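Local structure of putative 2,5-diketo-D-gluconic acid reductase B (Sinorhizobium meliloti, 3UP8) at residues 99-103 against 104-108; 194-198 against 199-203; 217-220 against 221-224; 227-230 against 231-235; 27-31 against 32-36. The protein probably reduces methylglyoxal to hydroxyacetone with NADPH, as a TIM-barrel enzyme of the aldo/keto reductase family. One frame throughout, in Å; residues are numbered along the deposited sequence.

Contact 1 (99-103 against 104-108); sequences DNYRH and DAFIA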
loop_
_atom_site.group_PDB
_atom_site.type_symbol
_atom_site.label_atom_id
_atom_site.label_comp_id
_atom_site.label_asym_id
_atom_site.label_seq_id
_atom_site.Cartn_x
_atom_site.Cartn_y
_atom_site.Cartn_z
ATOM N N ASP A 99 6.632 -2.240 -18.049
ATOM C CA ASP A 99 6.606 -2.540 -19.499
ATOM C C ASP A 99 5.577 -1.668 -20.216
ATOM O O ASP A 99 5.579 -1.551 -21.443
ATOM C CB ASP A 99 6.270 -4.020 -19.752
ATOM C CG ASP A 99 7.402 -4.970 -19.353
ATOM O OD1 ASP A 99 8.550 -4.522 -19.120
ATOM O OD2 ASP A 99 7.130 -6.185 -19.284
ATOM N N ASN A 100 4.679 -1.075 -19.443
ATOM C CA ASN A 100 3.604 -0.274 -19.993
ATOM C C ASN A 100 3.822 1.232 -19.848
ATOM O O ASN A 100 2.874 2.010 -19.952
ATOM C CB ASN A 100 2.276 -0.677 -19.344
ATOM C CG ASN A 100 1.916 -2.134 -19.595
ATOM O OD1 ASN A 100 2.228 -2.695 -20.645
ATOM N ND2 ASN A 100 1.250 -2.751 -18.626
ATOM N N TYR A 101 5.060 1.648 -19.617
ATOM C CA TYR A 101 5.339 3.055 -19.318
ATOM C C TYR A 101 5.271 4.055 -20.475
ATOM O O TYR A 101 4.936 5.204 -20.254
ATOM C CB TYR A 101 6.675 3.182 -18.592
ATOM C CG TYR A 101 6.581 2.940 -17.098
ATOM C CD1 TYR A 101 7.728 2.966 -16.317
ATOM C CD2 TYR A 101 5.355 2.688 -16.464
ATOM C CE1 TYR A 101 7.682 2.775 -14.942
ATOM C CE2 TYR A 101 5.294 2.483 -15.069
ATOM C CZ TYR A 101 6.471 2.525 -14.325
ATOM O OH TYR A 101 6.475 2.345 -12.959
ATOM N N ARG A 102 5.579 3.634 -21.700
ATOM C CA ARG A 102 5.442 4.555 -22.833
ATOM C C ARG A 102 3.980 4.978 -22.985
ATOM O O ARG A 102 3.070 4.173 -22.760
ATOM C CB ARG A 102 5.970 3.922 -24.120
ATOM C CG ARG A 102 7.460 3.584 -24.048
ATOM C CD ARG A 102 8.061 3.284 -25.417
ATOM N NE ARG A 102 7.532 4.176 -26.455
ATOM C CZ ARG A 102 7.841 4.100 -27.748
ATOM N NH1 ARG A 102 8.695 3.179 -28.186
ATOM N NH2 ARG A 102 7.291 4.944 -28.610
ATOM N N HIS A 103 3.758 6.235 -23.354
ATOM C CA HIS A 103 2.405 6.823 -23.358
ATOM C C HIS A 103 1.287 5.903 -23.879
ATOM O O HIS A 103 0.312 5.646 -23.168
ATOM C CB HIS A 103 2.352 8.151 -24.134
ATOM C CG HIS A 103 0.968 8.704 -24.243
ATOM N ND1 HIS A 103 0.169 8.497 -25.344
ATOM C CD2 HIS A 103 0.208 9.379 -23.348
ATOM C CE1 HIS A 103 -1.005 9.074 -25.151
ATOM N NE2 HIS A 103 -1.008 9.618 -23.946
ATOM N N ASP A 104 1.416 5.436 -25.119
ATOM C CA ASP A 104 0.329 4.660 -25.737
ATOM C C ASP A 104 0.067 3.324 -25.019
ATOM O O ASP A 104 -1.085 2.955 -24.831
ATOM C CB ASP A 104 0.567 4.440 -27.233
ATOM C CG ASP A 104 0.403 5.735 -28.069
ATOM O OD1 ASP A 104 0.194 6.844 -27.517
ATOM O OD2 ASP A 104 0.490 5.633 -29.305
ATOM N N ALA A 105 1.129 2.606 -24.648
ATOM C CA ALA A 105 1.014 1.383 -23.846
ATOM C C ALA A 105 0.427 1.670 -22.452
ATOM O O ALA A 105 -0.307 0.850 -21.887
ATOM C CB ALA A 105 2.378 0.699 -23.727
ATOM N N PHE A 106 0.758 2.839 -21.904
ATOM C CA PHE A 106 0.297 3.249 -20.579
ATOM C C PHE A 106 -1.225 3.373 -20.591
ATOM O O PHE A 106 -1.920 2.728 -19.803
ATOM C CB PHE A 106 0.932 4.608 -20.226
ATOM C CG PHE A 106 0.855 4.981 -18.766
ATOM C CD1 PHE A 106 2.026 5.140 -18.028
ATOM C CD2 PHE A 106 -0.371 5.204 -18.142
ATOM C CE1 PHE A 106 1.972 5.508 -16.696
ATOM C CE2 PHE A 106 -0.436 5.583 -16.799
ATOM C CZ PHE A 106 0.739 5.735 -16.076
ATOM N N ILE A 107 -1.723 4.203 -21.500
ATOM C CA ILE A 107 -3.141 4.480 -21.634
ATOM C C ILE A 107 -3.895 3.179 -21.888
ATOM O O ILE A 107 -4.911 2.921 -21.231
ATOM C CB ILE A 107 -3.415 5.493 -22.793
ATOM C CG1 ILE A 107 -2.697 6.823 -22.554
ATOM C CG2 ILE A 107 -4.897 5.701 -23.024
ATOM C CD1 ILE A 107 -2.919 7.478 -21.183
ATOM N N ALA A 108 -3.389 2.359 -22.810
ATOM C CA ALA A 108 -4.044 1.070 -23.129
ATOM C C ALA A 108 -4.085 0.127 -21.918
ATOM O O ALA A 108 -5.109 -0.523 -21.661
ATOM C CB ALA A 108 -3.375 0.393 -24.334
#

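Contact 2 (194-198 against 199-203); sequences QTARR and LGMSL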
loop_
_atom_site.group_PDB
_atom_site.type_symbol
_atom_site.label_atom_id
_atom_site.label_comp_id
_atom_site.label_asym_id
_atom_site.label_seq_id
_atom_site.Cartn_x
_atom_site.Cartn_y
_atom_site.Cartn_z
ATOM N N GLN A 194 9.942 11.622 6.141
ATOM C CA GLN A 194 10.128 13.058 6.315
ATOM C C GLN A 194 9.817 13.791 5.014
ATOM O O GLN A 194 9.162 14.828 5.029
ATOM C CB GLN A 194 11.542 13.378 6.838
ATOM C CG GLN A 194 11.795 12.747 8.242
ATOM C CD GLN A 194 13.143 13.108 8.879
ATOM O OE1 GLN A 194 14.169 13.200 8.197
ATOM N NE2 GLN A 194 13.145 13.279 10.202
ATOM N N THR A 195 10.268 13.236 3.894
ATOM C CA THR A 195 9.961 13.815 2.580
ATOM C C THR A 195 8.465 13.716 2.294
ATOM O O THR A 195 7.857 14.681 1.851
ATOM C CB THR A 195 10.791 13.153 1.463
ATOM O OG1 THR A 195 12.174 13.409 1.696
ATOM C CG2 THR A 195 10.425 13.688 0.087
ATOM N N ALA A 196 7.866 12.557 2.569
ATOM C CA ALA A 196 6.417 12.399 2.381
ATOM C C ALA A 196 5.638 13.500 3.085
ATOM O O ALA A 196 4.803 14.167 2.479
ATOM C CB ALA A 196 5.956 11.025 2.854
ATOM N N ARG A 197 5.921 13.692 4.369
ATOM C CA ARG A 197 5.230 14.687 5.182
ATOM C C ARG A 197 5.426 16.134 4.692
ATOM O O ARG A 197 4.479 16.925 4.689
ATOM C CB ARG A 197 5.626 14.530 6.656
ATOM C CG ARG A 197 4.990 13.300 7.306
ATOM C CD ARG A 197 5.641 12.958 8.631
ATOM N NE ARG A 197 5.058 11.755 9.234
ATOM C CZ ARG A 197 5.733 10.926 10.026
ATOM N NH1 ARG A 197 7.008 11.171 10.293
ATOM N NH2 ARG A 197 5.149 9.846 10.537
ATOM N N ARG A 198 6.635 16.468 4.256
ATOM C CA ARG A 198 6.881 17.773 3.630
ATOM C C ARG A 198 6.064 17.962 2.344
ATOM O O ARG A 198 5.512 19.041 2.104
ATOM C CB ARG A 198 8.369 17.971 3.352
ATOM C CG ARG A 198 8.721 19.377 2.841
ATOM C CD ARG A 198 10.219 19.580 2.598
ATOM N NE ARG A 198 10.758 18.691 1.563
ATOM C CZ ARG A 198 10.620 18.883 0.250
ATOM N NH1 ARG A 198 9.947 19.935 -0.223
ATOM N NH2 ARG A 198 11.152 18.014 -0.593
ATOM N N LEU A 199 5.961 16.907 1.538
ATOM C CA LEU A 199 5.251 16.995 0.262
ATOM C C LEU A 199 3.744 16.749 0.398
ATOM O O LEU A 199 2.986 16.950 -0.546
ATOM C CB LEU A 199 5.880 16.056 -0.779
ATOM C CG LEU A 199 7.348 16.316 -1.139
ATOM C CD1 LEU A 199 7.929 15.162 -1.943
ATOM C CD2 LEU A 199 7.525 17.638 -1.912
ATOM N N GLY A 200 3.314 16.337 1.588
ATOM C CA GLY A 200 1.895 16.116 1.844
ATOM C C GLY A 200 1.384 14.767 1.385
ATOM O O GLY A 200 0.177 14.526 1.393
HETATM N N MSE A 201 2.278 13.875 0.973
HETATM C CA MSE A 201 1.831 12.541 0.608
HETATM C C MSE A 201 1.921 11.591 1.802
HETATM O O MSE A 201 2.597 11.890 2.775
HETATM C CB MSE A 201 2.588 12.007 -0.599
HETATM C CG MSE A 201 4.047 11.718 -0.383
HETATM SE SE MSE A 201 4.932 11.275 -2.093
HETATM C CE MSE A 201 4.974 13.025 -2.890
ATOM N N SER A 202 1.205 10.477 1.726
ATOM C CA SER A 202 1.348 9.398 2.689
ATOM C C SER A 202 2.400 8.388 2.240
ATOM O O SER A 202 2.955 8.463 1.138
ATOM C CB SER A 202 0.010 8.684 2.899
ATOM O OG SER A 202 -0.453 8.156 1.660
ATOM N N LEU A 203 2.687 7.456 3.135
ATOM C CA LEU A 203 3.464 6.295 2.820
ATOM C C LEU A 203 2.555 5.074 2.952
ATOM O O LEU A 203 1.884 4.882 3.984
ATOM C CB LEU A 203 4.634 6.213 3.792
ATOM C CG LEU A 203 5.695 5.151 3.581
ATOM C CD1 LEU A 203 6.974 5.581 4.302
ATOM C CD2 LEU A 203 5.206 3.793 4.079
#

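Contact 3 (217-220 against 221-224); sequences DPLL and TEIG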
loop_
_atom_site.group_PDB
_atom_site.type_symbol
_atom_site.label_atom_id
_atom_site.label_comp_id
_atom_site.label_asym_id
_atom_site.label_seq_id
_atom_site.Cartn_x
_atom_site.Cartn_y
_atom_site.Cartn_z
ATOM N N ASP A 217 10.023 -12.686 16.048
ATOM C CA ASP A 217 10.776 -11.708 16.813
ATOM C C ASP A 217 10.387 -11.754 18.292
ATOM O O ASP A 217 9.203 -11.645 18.628
ATOM C CB ASP A 217 10.588 -10.302 16.244
ATOM C CG ASP A 217 11.594 -9.312 16.798
ATOM O OD1 ASP A 217 11.463 -8.931 17.977
ATOM O OD2 ASP A 217 12.508 -8.893 16.057
ATOM N N PRO A 218 11.387 -11.925 19.178
ATOM C CA PRO A 218 11.135 -12.016 20.624
ATOM C C PRO A 218 10.653 -10.699 21.234
ATOM O O PRO A 218 9.767 -10.718 22.093
ATOM C CB PRO A 218 12.502 -12.406 21.204
ATOM C CG PRO A 218 13.502 -11.945 20.180
ATOM C CD PRO A 218 12.817 -12.100 18.852
ATOM N N LEU A 219 11.224 -9.571 20.806
ATOM C CA LEU A 219 10.762 -8.281 21.304
ATOM C C LEU A 219 9.291 -8.040 20.933
ATOM O O LEU A 219 8.496 -7.593 21.771
ATOM C CB LEU A 219 11.656 -7.128 20.837
ATOM C CG LEU A 219 11.182 -5.703 21.179
ATOM C CD1 LEU A 219 11.306 -5.382 22.671
ATOM C CD2 LEU A 219 11.933 -4.661 20.356
ATOM N N LEU A 220 8.933 -8.354 19.688
ATOM C CA LEU A 220 7.557 -8.157 19.209
ATOM C C LEU A 220 6.561 -9.109 19.866
ATOM O O LEU A 220 5.410 -8.745 20.100
ATOM C CB LEU A 220 7.474 -8.263 17.682
ATOM C CG LEU A 220 8.374 -7.317 16.877
ATOM C CD1 LEU A 220 8.143 -7.491 15.373
ATOM C CD2 LEU A 220 8.199 -5.862 17.299
ATOM N N THR A 221 7.005 -10.325 20.168
ATOM C CA THR A 221 6.179 -11.271 20.913
ATOM C C THR A 221 5.982 -10.779 22.349
ATOM O O THR A 221 4.909 -10.960 22.926
ATOM C CB THR A 221 6.787 -12.691 20.902
ATOM O OG1 THR A 221 6.967 -13.121 19.548
ATOM C CG2 THR A 221 5.881 -13.680 21.615
ATOM N N GLU A 222 7.013 -10.141 22.907
ATOM C CA GLU A 222 6.954 -9.609 24.266
ATOM C C GLU A 222 5.952 -8.462 24.355
ATOM O O GLU A 222 5.108 -8.419 25.259
ATOM C CB GLU A 222 8.331 -9.141 24.752
ATOM C CG GLU A 222 8.345 -8.807 26.252
ATOM C CD GLU A 222 9.521 -7.946 26.689
ATOM O OE1 GLU A 222 10.606 -8.001 26.057
ATOM O OE2 GLU A 222 9.362 -7.222 27.694
ATOM N N ILE A 223 6.047 -7.530 23.412
ATOM C CA ILE A 223 5.142 -6.392 23.398
ATOM C C ILE A 223 3.717 -6.866 23.150
ATOM O O ILE A 223 2.790 -6.416 23.820
ATOM C CB ILE A 223 5.594 -5.320 22.403
ATOM C CG1 ILE A 223 6.939 -4.743 22.859
ATOM C CG2 ILE A 223 4.556 -4.209 22.302
ATOM C CD1 ILE A 223 7.628 -3.832 21.847
ATOM N N GLY A 224 3.560 -7.804 22.223
ATOM C CA GLY A 224 2.265 -8.404 21.916
ATOM C C GLY A 224 1.598 -9.031 23.121
ATOM O O GLY A 224 0.393 -8.868 23.330
#

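Contact 4 (227-230 against 231-235); sequences HGKT and AAQVA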
loop_
_atom_site.group_PDB
_atom_site.type_symbol
_atom_site.label_atom_id
_atom_site.label_comp_id
_atom_site.label_asym_id
_atom_site.label_seq_id
_atom_site.Cartn_x
_atom_site.Cartn_y
_atom_site.Cartn_z
ATOM N N HIS A 227 -0.341 -6.821 25.522
ATOM C CA HIS A 227 -1.618 -6.281 25.023
ATOM C C HIS A 227 -2.633 -7.359 24.656
ATOM O O HIS A 227 -3.738 -7.051 24.197
ATOM C CB HIS A 227 -1.380 -5.391 23.793
ATOM C CG HIS A 227 -0.570 -4.169 24.073
ATOM N ND1 HIS A 227 -1.094 -3.055 24.688
ATOM C CD2 HIS A 227 0.723 -3.876 23.803
ATOM C CE1 HIS A 227 -0.158 -2.130 24.796
ATOM N NE2 HIS A 227 0.956 -2.605 24.271
ATOM N N GLY A 228 -2.261 -8.619 24.844
ATOM C CA GLY A 228 -3.092 -9.736 24.401
ATOM C C GLY A 228 -3.099 -9.872 22.888
ATOM O O GLY A 228 -4.037 -10.427 22.314
ATOM N N LYS A 229 -2.031 -9.396 22.248
ATOM C CA LYS A 229 -1.926 -9.358 20.787
ATOM C C LYS A 229 -0.735 -10.189 20.277
ATOM O O LYS A 229 0.197 -10.468 21.026
ATOM C CB LYS A 229 -1.824 -7.898 20.310
ATOM C CG LYS A 229 -3.072 -7.015 20.582
ATOM C CD LYS A 229 -4.318 -7.553 19.870
ATOM C CE LYS A 229 -5.528 -6.620 19.988
ATOM N NZ LYS A 229 -6.628 -7.086 19.079
ATOM N N THR A 230 -0.778 -10.604 19.012
ATOM C CA THR A 230 0.336 -11.348 18.413
ATOM C C THR A 230 1.450 -10.397 18.003
ATOM O O THR A 230 1.235 -9.185 17.899
ATOM C CB THR A 230 -0.097 -12.166 17.169
ATOM O OG1 THR A 230 -0.660 -11.289 16.178
ATOM C CG2 THR A 230 -1.101 -13.254 17.536
ATOM N N ALA A 231 2.645 -10.943 17.785
ATOM C CA ALA A 231 3.763 -10.175 17.229
ATOM C C ALA A 231 3.370 -9.470 15.908
ATOM O O ALA A 231 3.789 -8.347 15.650
ATOM C CB ALA A 231 4.978 -11.093 17.009
ATOM N N ALA A 232 2.562 -10.153 15.101
ATOM C CA ALA A 232 2.095 -9.643 13.819
ATOM C C ALA A 232 1.250 -8.386 13.993
ATOM O O ALA A 232 1.453 -7.391 13.284
ATOM C CB ALA A 232 1.316 -10.708 13.092
ATOM N N GLN A 233 0.318 -8.430 14.944
ATOM C CA GLN A 233 -0.540 -7.281 15.244
ATOM C C GLN A 233 0.273 -6.132 15.799
ATOM O O GLN A 233 -0.025 -4.971 15.532
ATOM C CB GLN A 233 -1.658 -7.659 16.228
ATOM C CG GLN A 233 -2.707 -8.593 15.642
ATOM C CD GLN A 233 -3.607 -9.219 16.711
ATOM O OE1 GLN A 233 -3.132 -9.641 17.769
ATOM N NE2 GLN A 233 -4.909 -9.286 16.429
ATOM N N VAL A 234 1.314 -6.447 16.566
ATOM C CA VAL A 234 2.221 -5.413 17.061
ATOM C C VAL A 234 2.921 -4.664 15.913
ATOM O O VAL A 234 3.039 -3.436 15.941
ATOM C CB VAL A 234 3.256 -5.998 18.046
ATOM C CG1 VAL A 234 4.303 -4.963 18.419
ATOM C CG2 VAL A 234 2.541 -6.504 19.303
ATOM N N ALA A 235 3.378 -5.402 14.907
ATOM C CA ALA A 235 4.073 -4.776 13.777
ATOM C C ALA A 235 3.104 -3.921 12.954
ATOM O O ALA A 235 3.427 -2.795 12.591
ATOM C CB ALA A 235 4.749 -5.827 12.910
#

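Contact 5 (27-31 against 32-36); sequences VSSNG and ANIPA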
loop_
_atom_site.group_PDB
_atom_site.type_symbol
_atom_site.label_atom_id
_atom_site.label_comp_id
_atom_site.label_asym_id
_atom_site.label_seq_id
_atom_site.Cartn_x
_atom_site.Cartn_y
_atom_site.Cartn_z
ATOM N N VAL A 27 -6.325 7.914 6.026
ATOM C CA VAL A 27 -5.098 8.691 6.064
ATOM C C VAL A 27 -5.158 9.732 4.949
ATOM O O VAL A 27 -5.288 9.370 3.775
ATOM C CB VAL A 27 -3.849 7.780 5.897
ATOM C CG1 VAL A 27 -2.560 8.618 5.773
ATOM C CG2 VAL A 27 -3.759 6.774 7.074
ATOM N N SER A 28 -5.108 11.016 5.330
ATOM C CA SER A 28 -5.106 12.119 4.375
ATOM C C SER A 28 -3.903 11.889 3.503
ATOM O O SER A 28 -2.783 11.773 3.989
ATOM C CB SER A 28 -4.932 13.466 5.062
ATOM O OG SER A 28 -6.138 13.873 5.659
ATOM N N SER A 29 -4.125 11.772 2.220
ATOM C CA SER A 29 -3.028 11.408 1.358
ATOM C C SER A 29 -3.116 12.388 0.219
ATOM O O SER A 29 -3.520 12.036 -0.878
ATOM C CB SER A 29 -3.212 9.975 0.883
ATOM O OG SER A 29 -3.097 9.069 1.968
ATOM N N ASN A 30 -2.800 13.646 0.529
ATOM C CA ASN A 30 -2.891 14.721 -0.457
ATOM C C ASN A 30 -4.253 14.759 -1.164
ATOM O O ASN A 30 -4.330 14.989 -2.376
ATOM C CB ASN A 30 -1.746 14.599 -1.477
ATOM C CG ASN A 30 -0.682 15.667 -1.289
ATOM O OD1 ASN A 30 -0.954 16.714 -0.721
ATOM N ND2 ASN A 30 0.538 15.397 -1.762
ATOM N N GLY A 31 -5.314 14.483 -0.405
ATOM C CA GLY A 31 -6.686 14.531 -0.923
ATOM C C GLY A 31 -7.337 13.192 -1.219
ATOM O O GLY A 31 -8.515 13.156 -1.568
ATOM N N ALA A 32 -6.586 12.094 -1.083
ATOM C CA ALA A 32 -7.081 10.741 -1.402
ATOM C C ALA A 32 -7.842 9.981 -0.277
ATOM O O ALA A 32 -8.618 9.057 -0.554
ATOM C CB ALA A 32 -5.940 9.882 -1.911
ATOM N N ASN A 33 -7.588 10.309 0.979
ATOM C CA ASN A 33 -8.278 9.627 2.091
ATOM C C ASN A 33 -8.325 8.106 2.022
ATOM O O ASN A 33 -9.371 7.482 1.802
ATOM C CB ASN A 33 -9.673 10.192 2.270
ATOM C CG ASN A 33 -9.629 11.592 2.720
ATOM O OD1 ASN A 33 -9.097 11.886 3.800
ATOM N ND2 ASN A 33 -10.126 12.498 1.879
ATOM N N ILE A 34 -7.165 7.528 2.239
ATOM C CA ILE A 34 -6.941 6.130 2.010
ATOM C C ILE A 34 -7.177 5.423 3.341
ATOM O O ILE A 34 -6.596 5.826 4.354
ATOM C CB ILE A 34 -5.508 5.919 1.522
ATOM C CG1 ILE A 34 -5.274 6.717 0.226
ATOM C CG2 ILE A 34 -5.203 4.414 1.347
ATOM C CD1 ILE A 34 -3.853 6.639 -0.307
ATOM N N PRO A 35 -8.045 4.386 3.354
ATOM C CA PRO A 35 -8.240 3.638 4.609
ATOM C C PRO A 35 -6.907 3.079 5.137
ATOM O O PRO A 35 -6.146 2.495 4.375
ATOM C CB PRO A 35 -9.205 2.507 4.209
ATOM C CG PRO A 35 -9.900 3.004 2.986
ATOM C CD PRO A 35 -8.880 3.856 2.260
ATOM N N ALA A 36 -6.632 3.281 6.427
ATOM C CA ALA A 36 -5.315 2.957 7.018
ATOM C C ALA A 36 -4.879 1.497 6.858
ATOM O O ALA A 36 -3.681 1.210 6.812
ATOM C CB ALA A 36 -5.260 3.373 8.489
#

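Contact 1 (99-103 against 104-108)
His103 turns its imidazole back over the first turn of helix 103-117, where it meets Asp104 and Ile107. From CB the side chain sets out with CG anti to the backbone N (chi1 175°), which carries the ring alongside the helix. There ND1 gives a hydrogen bond to Asp104 OD1, 2.7 Å away and close to the ring plane, although the carboxylate is turned 63° from the imidazole. CE1 lies over Ile107 CG1, and NE2 comes within 3.5 Å of the same CG1, a CH-pi contact on one ring face and off its centre. NE2 also bonds to Glu145 of helix 136-148.

The helix starts with Arg102 as N-cap: Phe106 N bonds to Arg102 O at 2.8 Å, and Ile107 N to His103 O at 3.0 Å. The Phe106 ring brings CE1 to 4.4 Å from Tyr101 CD2, the hydroxyl of Tyr101 being held by Trp129 O. Tyr101 lies beside His128, which probably binds substrate, so the loop after strand 91-96 borders the probable active site.

Without the imidazole, as with an alanine here, Asp104 OD1 and Glu145 are likely to lose the group that links them, and Ile107 CG1 the ring face that covers it. With both ring nitrogens facing carboxylates, the imidazole is likely to be drawn toward its protonated, positively charged form, and it bridges the start of this helix to its neighbour.

Contact 2 (194-198 against 199-203)
Leu199 lies alongside both Thr195 and Arg198, its side chain pointing the same way as each, with one methyl turned to either partner. CD1 meets Thr195 CG2 at 3.5 Å, methyl against methyl one helical turn apart. CD2 sits under a face of the Arg198 guanidinium, 3.7 Å from NH1 and nearer its rim than its middle. Arg198 brings that flat group over the leucine because its chain, extended as far as CD, bends at chi3 (62°); NH2 then has a salt bridge to Glu166.

The CB of Ala196 leaves the helix roughly at right angles to those of Thr195 and Leu199. It is 3.8 Å from Met201 CG, the selenomethionine side chain running past the alanine after chi1 of 68° has set CG between the backbone N and the carbonyl carbon.

The backbone beneath closes helix 190-199 with a Schellman motif. Met201 N reaches back to Ala196 O (3.0 Å), while Gly200 N makes a weak bond to Arg197 O (3.4 Å). Gly200 takes the positive phi (83°) that the reversal needs, at backbone angles where a CB would jam against the preceding carbonyl oxygen.

The reversal leads straight into barrel strand 202-206, completing the beta-alpha-beta unit that begins with strand 176-182. Met165 of helix 162-171 packs on Thr195, Ala196 and Met201, and Ser202 pairs through its backbone with Ala177 and Asn179 of the neighbouring strand 176-182.

Contact 3 (217-220 against 221-224)
Asp217 O is gripped twice by Thr221, through its backbone N at 3.0 Å and through its hydroxyl OG1 at 2.8 Å. The two donors come from opposite faces of the carbonyl plane, the hydroxyl standing 36° out of it. Thr221 can do this because OG1 lies anti to its own carbonyl carbon (chi1 -57°), which folds the hydroxyl back along the helix toward the preceding turn.

The side chain of Asp217 works on the same turn from its start. OD1 accepts from Leu220 N at 3.1 Å, on the anti side of the carboxylate, and OD2 is held by the hydroxyl of Tyr186. One residue thus supplies both a side-chain acceptor for Leu220 N and a carbonyl for the following amide, Thr221 N, and the helix dipole would be expected to stabilise its negative charge.

Further along, Leu219 and Ile223 cross at a slant one turn apart, CG of the leucine lying 4.1 Å from CD1 of the isoleucine. Their backbones are joined by Ile223 N to Leu219 O at 2.9 Å. Leu220 and Ile223 continue into Val276 of helix 270-277, and Glu222 carries a salt bridge to Arg226 at the helix surface. At Gly224 a CB would come tight against Leu220 O.

The arrangement is a classic helix N-cap: an aspartate just ahead of helix 218-227, followed by a proline in the first turn.

Contact 4 (227-230 against 231-235)
Thr230 and Gln233 hold each other in a capping box, the tight part of this contact. Gln233 OE1 accepts from Thr230 N at 2.8 Å, in the carbonyl plane and on a lone pair, with a nearly straight N-H (164°). In return Gln233 N gives a longer bond, 3.3 Å, to Thr230 OG1. That hydroxyl can face down the helix because chi1 of 58° sets it between its backbone N and carbonyl carbon. Val234 N bonds to Thr230 O, and its CG2 presses on the same oxygen at 3.3 Å. The methylenes of Lys229 pack closely here too: the chain, bent at chi2, crosses the glutamine at about a right angle, with CD 3.2 Å from Gln233 OE1, and NZ is held by Ala262 O and by a salt bridge to Asp265.

The loose, solvent side is exposed Gly228, which carries the chain round at positive phi after helix 218-227 without touching 231-235.

Beyond the box, Thr230 OG1 bonds to the carboxylate OE2 of Glu259 in helix 254-261, and Gln233 NE2 to its backbone O. Ala231 packs on Leu220 and Thr221, and Val234 on Ile223, which sets the start of helix 231-240 against helix 218-227.

Contact 5 (27-31 against 32-36)
A beta hairpin near the N-terminus brings Val27 opposite Ile34 as an antiparallel hydrogen-bonded pair. Val27 N bonds to Ile34 O at 2.7 Å, and Ile34 N answers to Val27 O at 3.0 Å. That second carbonyl has another donor: Ser29 OG reaches it at 2.9 Å from the opposite face of its plane, well above the plane. The serine hydroxyl lies anti to its own carbonyl carbon (chi1 -66°), which folds it back over the strand. In this position it also meets Ile34 CD1 at 3.4 Å, and it bonds to Ser202 OG of barrel strand 202-206.

The chain turns through a type I' turn from Ser29 to Ala32, closed by Ala32 N to Ser29 O at 3.1 Å. Asn30 and Gly31 take the positive phi values of this turn, and Gly31 sits at angles where a CB would jam against the carbonyl of Asn30. As in other aldo/keto reductases, the hairpin lies across the end of the barrel opposite the active-site loops; Val27, Ser29 and Ile34 all rest on Ile246 of strand 245-249.

Loss of the Ser29 hydroxyl to an alanine is likely to leave Val27 O with Ile34 N alone within the hairpin and Ser202 OG short of a partner. Further along, Val27 CG2 touches Ala36 CB at 4.0 Å, while the side-chain ND2 of Asn30 is held by the carbonyl oxygens of Ile176 and Leu199.

How the contacts relate
Along the chain contact 5 comes first, then contacts 1, 2, 3 and 4. Contact 5 is the hairpin ahead of barrel strand 37-40. Its centre is about 12 Å from that of contact 2, and the two touch, which ties the hairpin to the end of helix 190-199 and to strand 202-206. Contacts 3 and 4, centres about 8 Å apart, begin the successive helices 218-227 and 231-240 and pack together. Contact 1, at the start of helix 103-117, lies across the chain's centre from them, its centre about 42 to 45 Å away. Contacts 1 to 4 thus mark helix starts and ends on the barrel's outer ring, contact 5 crosses one end, and contact 1 comes nearest the probable active site.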